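Local coordinates for signal recognition particle 54 kDa protein (Aeropyrum pernix, PDB 7EPK) that is the SRP54 protein of the archaeal signal recognition particle, combining a helical bundle, a P-loop nucleotide-binding domain and a signal peptide binding domain, at residues R6-K11 / V27-R32; E20-A25 / T65-M70. All coordinates share one frame; numbering follows the deposited sequence.

Contact 1. Residues R6-K11 / V27-R32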
ATOM      1  N   ARG A   6      -0.383   3.219  19.302  1.00 70.44           N
ATOM      2  CA  ARG A   6      -1.713   2.558  19.357  1.00 74.73           C
ATOM      3  C   ARG A   6      -2.518   3.263  20.467  1.00 79.08           C
ATOM      4  O   ARG A   6      -3.519   3.917  20.118  1.00 89.65           O
ATOM      5  CB  ARG A   6      -1.532   1.041  19.518  1.00 82.62           C
ATOM      6  CG  ARG A   6      -2.820   0.227  19.523  1.00 91.37           C
ATOM      7  CD  ARG A   6      -2.770  -1.071  18.726  1.00100.95           C
ATOM      8  NE  ARG A   6      -1.752  -2.048  19.130  1.00109.67           N
ATOM      9  CZ  ARG A   6      -0.668  -2.402  18.419  1.00109.18           C
ATOM     10  NH1 ARG A   6      -0.402  -1.849  17.245  1.00104.47           N
ATOM     11  NH2 ARG A   6       0.163  -3.317  18.895  1.00101.26           N
ATOM     12  N   ARG A   7      -2.046   3.218  21.724  1.00 76.87           N
ATOM     13  CA  ARG A   7      -2.715   3.784  22.937  1.00 73.64           C
ATOM     14  C   ARG A   7      -3.135   5.237  22.694  1.00 70.75           C
ATOM     15  O   ARG A   7      -4.287   5.579  23.051  1.00 61.83           O
ATOM     16  CB  ARG A   7      -1.806   3.759  24.174  1.00 83.66           C
ATOM     17  CG  ARG A   7      -1.968   2.537  25.070  1.00 89.71           C
ATOM     18  CD  ARG A   7      -1.149   2.608  26.356  1.00 96.22           C
ATOM     19  NE  ARG A   7       0.276   2.890  26.144  1.00106.41           N
ATOM     20  CZ  ARG A   7       0.866   4.084  26.281  1.00104.88           C
ATOM     21  NH1 ARG A   7       0.168   5.152  26.642  1.00 99.41           N
ATOM     22  NH2 ARG A   7       2.164   4.202  26.050  1.00 99.23           N
ATOM     23  N   ALA A   8      -2.237   6.048  22.122  1.00 68.97           N
ATOM     24  CA  ALA A   8      -2.489   7.451  21.705  1.00 64.68           C
ATOM     25  C   ALA A   8      -3.681   7.506  20.747  1.00 65.04           C
ATOM     26  O   ALA A   8      -4.580   8.351  20.962  1.00 78.55           O
ATOM     27  CB  ALA A   8      -1.271   8.051  21.056  1.00 59.63           C
ATOM     28  N   VAL A   9      -3.703   6.662  19.719  1.00 62.22           N
ATOM     29  CA  VAL A   9      -4.821   6.706  18.731  1.00 66.49           C
ATOM     30  C   VAL A   9      -6.133   6.418  19.475  1.00 60.12           C
ATOM     31  O   VAL A   9      -7.135   7.130  19.224  1.00 50.43           O
ATOM     32  CB  VAL A   9      -4.595   5.765  17.533  1.00 65.19           C
ATOM     33  CG1 VAL A   9      -5.849   5.663  16.665  1.00 67.67           C
ATOM     34  CG2 VAL A   9      -3.398   6.208  16.696  1.00 62.14           C
ATOM     35  N   ALA A  10      -6.107   5.434  20.371  1.00 57.13           N
ATOM     36  CA  ALA A  10      -7.276   4.993  21.162  1.00 68.02           C
ATOM     37  C   ALA A  10      -7.720   6.120  22.110  1.00 67.33           C
ATOM     38  O   ALA A  10      -8.933   6.363  22.209  1.00 59.97           O
ATOM     39  CB  ALA A  10      -6.942   3.713  21.902  1.00 70.68           C
ATOM     40  N   LYS A  11      -6.784   6.770  22.811  1.00 69.37           N
ATOM     41  CA  LYS A  11      -7.103   7.948  23.661  1.00 69.33           C
ATOM     42  C   LYS A  11      -7.744   9.000  22.754  1.00 65.87           C
ATOM     43  O   LYS A  11      -8.913   9.351  23.018  1.00 73.04           O
ATOM     44  CB  LYS A  11      -5.871   8.492  24.389  1.00 71.61           C
ATOM     45  CG  LYS A  11      -6.160   9.545  25.451  1.00 85.52           C
ATOM     46  CD  LYS A  11      -4.923  10.041  26.197  1.00100.30           C
ATOM     47  CE  LYS A  11      -3.844  10.597  25.284  1.00114.43           C
ATOM     48  NZ  LYS A  11      -2.627  10.991  26.032  1.00118.37           N
ATOM     49  N   VAL A  27      -0.554  14.694  18.586  1.00 49.87           N
ATOM     50  CA  VAL A  27       0.655  15.075  17.805  1.00 54.53           C
ATOM     51  C   VAL A  27       1.878  14.951  18.726  1.00 67.07           C
ATOM     52  O   VAL A  27       2.867  14.313  18.312  1.00 71.98           O
ATOM     53  CB  VAL A  27       0.512  16.470  17.175  1.00 59.17           C
ATOM     54  CG1 VAL A  27       1.850  17.065  16.762  1.00 59.72           C
ATOM     55  CG2 VAL A  27      -0.436  16.436  15.977  1.00 58.15           C
ATOM     56  N   LYS A  28       1.782  15.468  19.952  1.00 72.46           N
ATOM     57  CA  LYS A  28       2.853  15.375  20.979  1.00 71.53           C
ATOM     58  C   LYS A  28       3.227  13.898  21.180  1.00 64.36           C
ATOM     59  O   LYS A  28       4.394  13.597  21.025  1.00 63.63           O
ATOM     60  CB  LYS A  28       2.402  16.067  22.273  1.00 80.47           C
ATOM     61  CG  LYS A  28       3.371  15.977  23.447  1.00 87.03           C
ATOM     62  CD  LYS A  28       2.731  16.277  24.797  1.00 99.67           C
ATOM     63  CE  LYS A  28       2.226  15.049  25.544  1.00111.05           C
ATOM     64  NZ  LYS A  28       1.037  14.408  24.921  1.00101.75           N
ATOM     65  N   ASP A  29       2.270  13.020  21.504  1.00 70.11           N
ATOM     66  CA  ASP A  29       2.498  11.568  21.768  1.00 65.78           C
ATOM     67  C   ASP A  29       3.198  10.954  20.555  1.00 63.58           C
ATOM     68  O   ASP A  29       4.280  10.393  20.735  1.00 66.00           O
ATOM     69  CB  ASP A  29       1.206  10.783  22.029  1.00 65.49           C
ATOM     70  CG  ASP A  29       0.754  10.710  23.478  1.00 80.24           C
ATOM     71  OD1 ASP A  29       1.586  11.001  24.371  1.00 93.44           O
ATOM     72  OD2 ASP A  29      -0.431  10.350  23.709  1.00 86.39           O
ATOM     73  N   LEU A  30       2.582  11.071  19.377  1.00 58.78           N
ATOM     74  CA  LEU A  30       3.091  10.570  18.075  1.00 56.62           C
ATOM     75  C   LEU A  30       4.558  10.988  17.901  1.00 58.08           C
ATOM     76  O   LEU A  30       5.374  10.134  17.540  1.00 60.75           O
ATOM     77  CB  LEU A  30       2.228  11.159  16.955  1.00 57.28           C
ATOM     78  CG  LEU A  30       2.491  10.616  15.559  1.00 56.55           C
ATOM     79  CD1 LEU A  30       1.932   9.208  15.426  1.00 59.04           C
ATOM     80  CD2 LEU A  30       1.892  11.542  14.517  1.00 58.95           C
ATOM     81  N   GLN A  31       4.878  12.265  18.126  1.00 60.50           N
ATOM     82  CA  GLN A  31       6.240  12.816  17.901  1.00 56.20           C
ATOM     83  C   GLN A  31       7.202  12.078  18.837  1.00 57.35           C
ATOM     84  O   GLN A  31       8.222  11.561  18.355  1.00 58.74           O
ATOM     85  CB  GLN A  31       6.280  14.324  18.140  1.00 55.28           C
ATOM     86  CG  GLN A  31       5.750  15.177  16.997  1.00 55.56           C
ATOM     87  CD  GLN A  31       5.863  16.663  17.280  1.00 56.62           C
ATOM     88  OE1 GLN A  31       5.742  17.514  16.394  1.00 58.33           O
ATOM     89  NE2 GLN A  31       6.096  17.003  18.534  1.00 54.78           N
ATOM     90  N   ARG A  32       6.856  11.996  20.120  1.00 56.22           N
ATOM     91  CA  ARG A  32       7.658  11.282  21.139  1.00 59.32           C
ATOM     92  C   ARG A  32       7.844   9.836  20.669  1.00 64.27           C
ATOM     93  O   ARG A  32       8.952   9.301  20.814  1.00 75.20           O
ATOM     94  CB  ARG A  32       6.983  11.338  22.512  1.00 59.90           C
ATOM     95  CG  ARG A  32       7.682  10.512  23.584  1.00 65.57           C
ATOM     96  CD  ARG A  32       7.042  10.647  24.950  1.00 70.49           C
ATOM     97  NE  ARG A  32       5.605  10.454  24.857  1.00 80.39           N
ATOM     98  CZ  ARG A  32       5.007   9.292  24.604  1.00 83.47           C
ATOM     99  NH1 ARG A  32       5.723   8.193  24.432  1.00 86.68           N
ATOM    100  NH2 ARG A  32       3.686   9.232  24.524  1.00 78.59           N
TER
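A salt-bridge network joins two neighbouring helices here, with D29 reaching across to A8 and K11. K11 NZ donates to D29 OD2 over 3.3 Å. It comes from the syn side of that oxygen, 21° out of the carboxylate plane. K11 has CG anti to its backbone N (chi1 -170°) and bends at chi3, and its chain meets the D29 side chain at about a right angle. The apolar part of the contact is small. A8 CB lies 3.8 Å from D29 CB and also touches OD2 of that carboxylate. Both helices, 4-13 and 19-36, belong to the helical bundle domain of SRP54-type proteins, and A8 also packs on F26 of helix 19-36. The other carboxylate oxygen serves its own helix. R32 NH2 donates to D29 OD1 at 2.8 Å, from well above the carboxylate plane, while OD1 sits at the edge of the guanidinium and in its plane. K28 NZ makes a weak bond to D29 OD1 at 3.5 Å, and it also donates to A25 O. K11, R32 and, weakly, K28 share the carboxylate, which would probably stabilise its negative charge. D29 O lies over the rim of one R32 guanidinium face.

Contact 2. Residues E20-A25 / T65-M70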
ATOM      1  N   GLU A  20      -9.400  20.126  20.336  1.00 48.46           N
ATOM      2  CA  GLU A  20      -8.082  20.636  19.887  1.00 47.92           C
ATOM      3  C   GLU A  20      -7.041  20.239  20.939  1.00 49.89           C
ATOM      4  O   GLU A  20      -5.882  20.056  20.570  1.00 48.80           O
ATOM      5  CB  GLU A  20      -8.083  22.137  19.596  1.00 47.45           C
ATOM      6  CG  GLU A  20      -9.009  22.548  18.453  1.00 46.21           C
ATOM      7  CD  GLU A  20     -10.504  22.654  18.768  1.00 43.57           C
ATOM      8  OE1 GLU A  20     -10.924  22.367  19.931  1.00 39.94           O
ATOM      9  OE2 GLU A  20     -11.256  23.020  17.841  1.00 42.73           O
ATOM     10  N   LYS A  21      -7.424  20.085  22.203  1.00 57.80           N
ATOM     11  CA  LYS A  21      -6.462  19.661  23.264  1.00 67.92           C
ATOM     12  C   LYS A  21      -6.098  18.196  23.043  1.00 61.35           C
ATOM     13  O   LYS A  21      -5.018  17.809  23.469  1.00 64.57           O
ATOM     14  CB  LYS A  21      -7.009  19.834  24.690  1.00 76.14           C
ATOM     15  CG  LYS A  21      -7.082  21.275  25.183  1.00 80.06           C
ATOM     16  CD  LYS A  21      -7.491  21.442  26.631  1.00 80.25           C
ATOM     17  CE  LYS A  21      -7.478  22.895  27.054  1.00 81.78           C
ATOM     18  NZ  LYS A  21      -7.444  23.043  28.526  1.00 90.82           N
ATOM     19  N   ALA A  22      -7.001  17.415  22.449  1.00 62.78           N
ATOM     20  CA  ALA A  22      -6.799  15.974  22.180  1.00 59.82           C
ATOM     21  C   ALA A  22      -5.803  15.832  21.020  1.00 59.53           C
ATOM     22  O   ALA A  22      -4.991  14.890  21.095  1.00 69.56           O
ATOM     23  CB  ALA A  22      -8.111  15.273  21.901  1.00 53.63           C
ATOM     24  N   VAL A  23      -5.842  16.737  20.028  1.00 47.29           N
ATOM     25  CA  VAL A  23      -5.004  16.661  18.796  1.00 49.71           C
ATOM     26  C   VAL A  23      -3.583  17.186  19.096  1.00 54.67           C
ATOM     27  O   VAL A  23      -2.606  16.501  18.696  1.00 56.10           O
ATOM     28  CB  VAL A  23      -5.682  17.314  17.571  1.00 49.98           C
ATOM     29  CG1 VAL A  23      -6.066  18.741  17.808  1.00 58.53           C
ATOM     30  CG2 VAL A  23      -4.832  17.246  16.318  1.00 52.48           C
ATOM     31  N   ASP A  24      -3.435  18.301  19.821  1.00 55.38           N
ATOM     32  CA  ASP A  24      -2.114  18.805  20.296  1.00 50.17           C
ATOM     33  C   ASP A  24      -1.411  17.701  21.097  1.00 52.21           C
ATOM     34  O   ASP A  24      -0.166  17.540  20.985  1.00 47.98           O
ATOM     35  CB  ASP A  24      -2.271  20.058  21.162  1.00 46.54           C
ATOM     36  CG  ASP A  24      -2.654  21.312  20.396  1.00 48.55           C
ATOM     37  OD1 ASP A  24      -2.340  21.388  19.172  1.00 46.25           O
ATOM     38  OD2 ASP A  24      -3.282  22.202  21.026  1.00 49.32           O
ATOM     39  N   ALA A  25      -2.185  16.971  21.896  1.00 52.15           N
ATOM     40  CA  ALA A  25      -1.673  15.907  22.791  1.00 60.35           C
ATOM     41  C   ALA A  25      -1.326  14.667  21.964  1.00 56.02           C
ATOM     42  O   ALA A  25      -0.456  13.873  22.379  1.00 55.04           O
ATOM     43  CB  ALA A  25      -2.699  15.575  23.857  1.00 54.44           C
ATOM     44  N   THR A  65     -16.836  12.823  11.506  1.00 64.65           N
ATOM     45  CA  THR A  65     -16.336  13.440  12.762  1.00 65.57           C
ATOM     46  C   THR A  65     -14.935  14.029  12.525  1.00 71.56           C
ATOM     47  O   THR A  65     -14.157  13.441  11.754  1.00 80.87           O
ATOM     48  CB  THR A  65     -16.334  12.471  13.961  1.00 67.28           C
ATOM     49  OG1 THR A  65     -15.326  11.453  13.890  1.00 63.05           O
ATOM     50  CG2 THR A  65     -17.671  11.807  14.205  1.00 65.44           C
ATOM     51  N   ARG A  66     -14.672  15.188  13.133  1.00 75.83           N
ATOM     52  CA  ARG A  66     -13.345  15.853  13.295  1.00 77.84           C
ATOM     53  C   ARG A  66     -12.210  14.847  13.575  1.00 63.90           C
ATOM     54  O   ARG A  66     -11.162  14.953  12.911  1.00 54.21           O
ATOM     55  CB  ARG A  66     -13.416  16.905  14.413  1.00 84.22           C
ATOM     56  CG  ARG A  66     -14.148  16.501  15.698  1.00100.48           C
ATOM     57  CD  ARG A  66     -14.758  15.097  15.868  1.00 99.53           C
ATOM     58  NE  ARG A  66     -14.900  14.634  17.250  1.00 93.36           N
ATOM     59  CZ  ARG A  66     -15.140  13.377  17.644  1.00102.65           C
ATOM     60  NH1 ARG A  66     -15.229  12.380  16.775  1.00101.70           N
ATOM     61  NH2 ARG A  66     -15.267  13.108  18.934  1.00110.31           N
ATOM     62  N   ARG A  67     -12.387  13.925  14.519  1.00 53.98           N
ATOM     63  CA  ARG A  67     -11.321  12.991  14.956  1.00 59.62           C
ATOM     64  C   ARG A  67     -11.077  11.979  13.839  1.00 64.91           C
ATOM     65  O   ARG A  67      -9.905  11.815  13.447  1.00 72.05           O
ATOM     66  CB  ARG A  67     -11.685  12.281  16.260  1.00 54.69           C
ATOM     67  CG  ARG A  67     -11.532  13.170  17.486  1.00 54.15           C
ATOM     68  CD  ARG A  67     -12.246  12.599  18.697  1.00 53.07           C
ATOM     69  NE  ARG A  67     -12.521  13.663  19.637  1.00 48.00           N
ATOM     70  CZ  ARG A  67     -11.913  13.800  20.790  1.00 50.61           C
ATOM     71  NH1 ARG A  67     -11.029  12.894  21.166  1.00 56.31           N
ATOM     72  NH2 ARG A  67     -12.190  14.839  21.565  1.00 51.55           N
ATOM     73  N   ASP A  68     -12.139  11.345  13.335  1.00 67.91           N
ATOM     74  CA  ASP A  68     -12.022  10.322  12.259  1.00 68.18           C
ATOM     75  C   ASP A  68     -11.218  10.952  11.108  1.00 62.01           C
ATOM     76  O   ASP A  68     -10.327  10.275  10.572  1.00 67.05           O
ATOM     77  CB  ASP A  68     -13.384   9.722  11.870  1.00 67.44           C
ATOM     78  CG  ASP A  68     -14.016   8.835  12.944  1.00 67.52           C
ATOM     79  OD1 ASP A  68     -13.275   8.404  13.854  1.00 61.21           O
ATOM     80  OD2 ASP A  68     -15.255   8.588  12.879  1.00 70.23           O
ATOM     81  N   TRP A  69     -11.445  12.225  10.801  1.00 48.81           N
ATOM     82  CA  TRP A  69     -10.804  12.894   9.642  1.00 51.71           C
ATOM     83  C   TRP A  69      -9.331  13.138   9.936  1.00 51.68           C
ATOM     84  O   TRP A  69      -8.550  13.304   8.996  1.00 51.84           O
ATOM     85  CB  TRP A  69     -11.494  14.222   9.334  1.00 53.35           C
ATOM     86  CG  TRP A  69     -11.007  14.895   8.092  1.00 55.12           C
ATOM     87  CD1 TRP A  69     -10.494  16.156   7.994  1.00 61.20           C
ATOM     88  CD2 TRP A  69     -11.015  14.348   6.757  1.00 69.13           C
ATOM     89  NE1 TRP A  69     -10.193  16.441   6.684  1.00 73.35           N
ATOM     90  CE2 TRP A  69     -10.491  15.348   5.902  1.00 74.51           C
ATOM     91  CE3 TRP A  69     -11.400  13.116   6.198  1.00 66.35           C
ATOM     92  CZ2 TRP A  69     -10.355  15.149   4.524  1.00 75.08           C
ATOM     93  CZ3 TRP A  69     -11.265  12.924   4.841  1.00 72.95           C
ATOM     94  CH2 TRP A  69     -10.749  13.929   4.016  1.00 79.16           C
ATOM     95  N   MET A  70      -8.990  13.285  11.205  1.00 51.68           N
ATOM     96  CA  MET A  70      -7.621  13.696  11.588  1.00 53.39           C
ATOM     97  C   MET A  70      -6.748  12.443  11.543  1.00 51.28           C
ATOM     98  O   MET A  70      -5.627  12.558  11.051  1.00 60.59           O
ATOM     99  CB  MET A  70      -7.562  14.336  12.982  1.00 49.31           C
ATOM    100  CG  MET A  70      -6.185  14.856  13.331  1.00 46.44           C
ATOM    101  SD  MET A  70      -5.609  16.111  12.179  1.00 49.47           S
ATOM    102  CE  MET A  70      -4.146  16.639  13.069  1.00 49.99           C
TER
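V23 and M70 make the apolar part of the contact between residues 20-25 and 65-70. The CG2 methyl of V23 meets the CE methyl of M70 at 3.4 Å. The same CG2 lies 4.1 Å from M70 CG, farther back along the chain. The two side chains cross at about a right angle. M70 sets out with CG anti to the backbone N (chi1 -175°) and then bends at chi2, which leaves both CG and CE beside the valine methyl.

The second pair is mixed in character. A22 CB rests against the guanidinium of R67, 3.8 Å from NH1 and 4.1 Å from NH2, at an oblique angle to the group. R67 is extended from CG to NE, with CG anti to the carbonyl carbon (chi1 -76°), and this carries the guanidinium across to the alanine. Its NH1 is hydrogen-bonded to F12 O, so the charged end is anchored on a third helix while it touches A22. No hydrogen bond joins the two segments directly.

Polar bonds within residues 65-70 belong to the start of their helix. T65 is the N-cap. T65 OG1 accepts from D68 N at 3.2 Å, with an N-H...O angle of 157°. D68 OD2 forms a salt bridge with R302 NE, tying this turn to helix 293-320.

The contact lies in the helical bundle domain, between the early part of helix 19-36 and the first turn of helix 66-81. F12 of helix 4-13 packs on A22, V23 and M70, so that three helices meet here. Y19, at the head of helix 19-36, touches R67 and M70.

Contacts 1 and 2 share helix 19-36 and have centres about 11 Å apart. Residues 20-25 face helix 66-81, and residues 27-32 follow after one residue and face helix 4-13. That one residue, F26, packs on A8 and V9 of helix 4-13. F12, next in sequence to K11, brings helix 4-13 into contact 2 as well. The two differ in kind: contact 1 is mainly ionic across the helices, whereas contact 2 has no direct polar bond between its segments. Both belong to the helical bundle, not to the GDP pocket, whose residues fall between 104 and 273. Their centres lie about 22 and 24 Å from the chain centre.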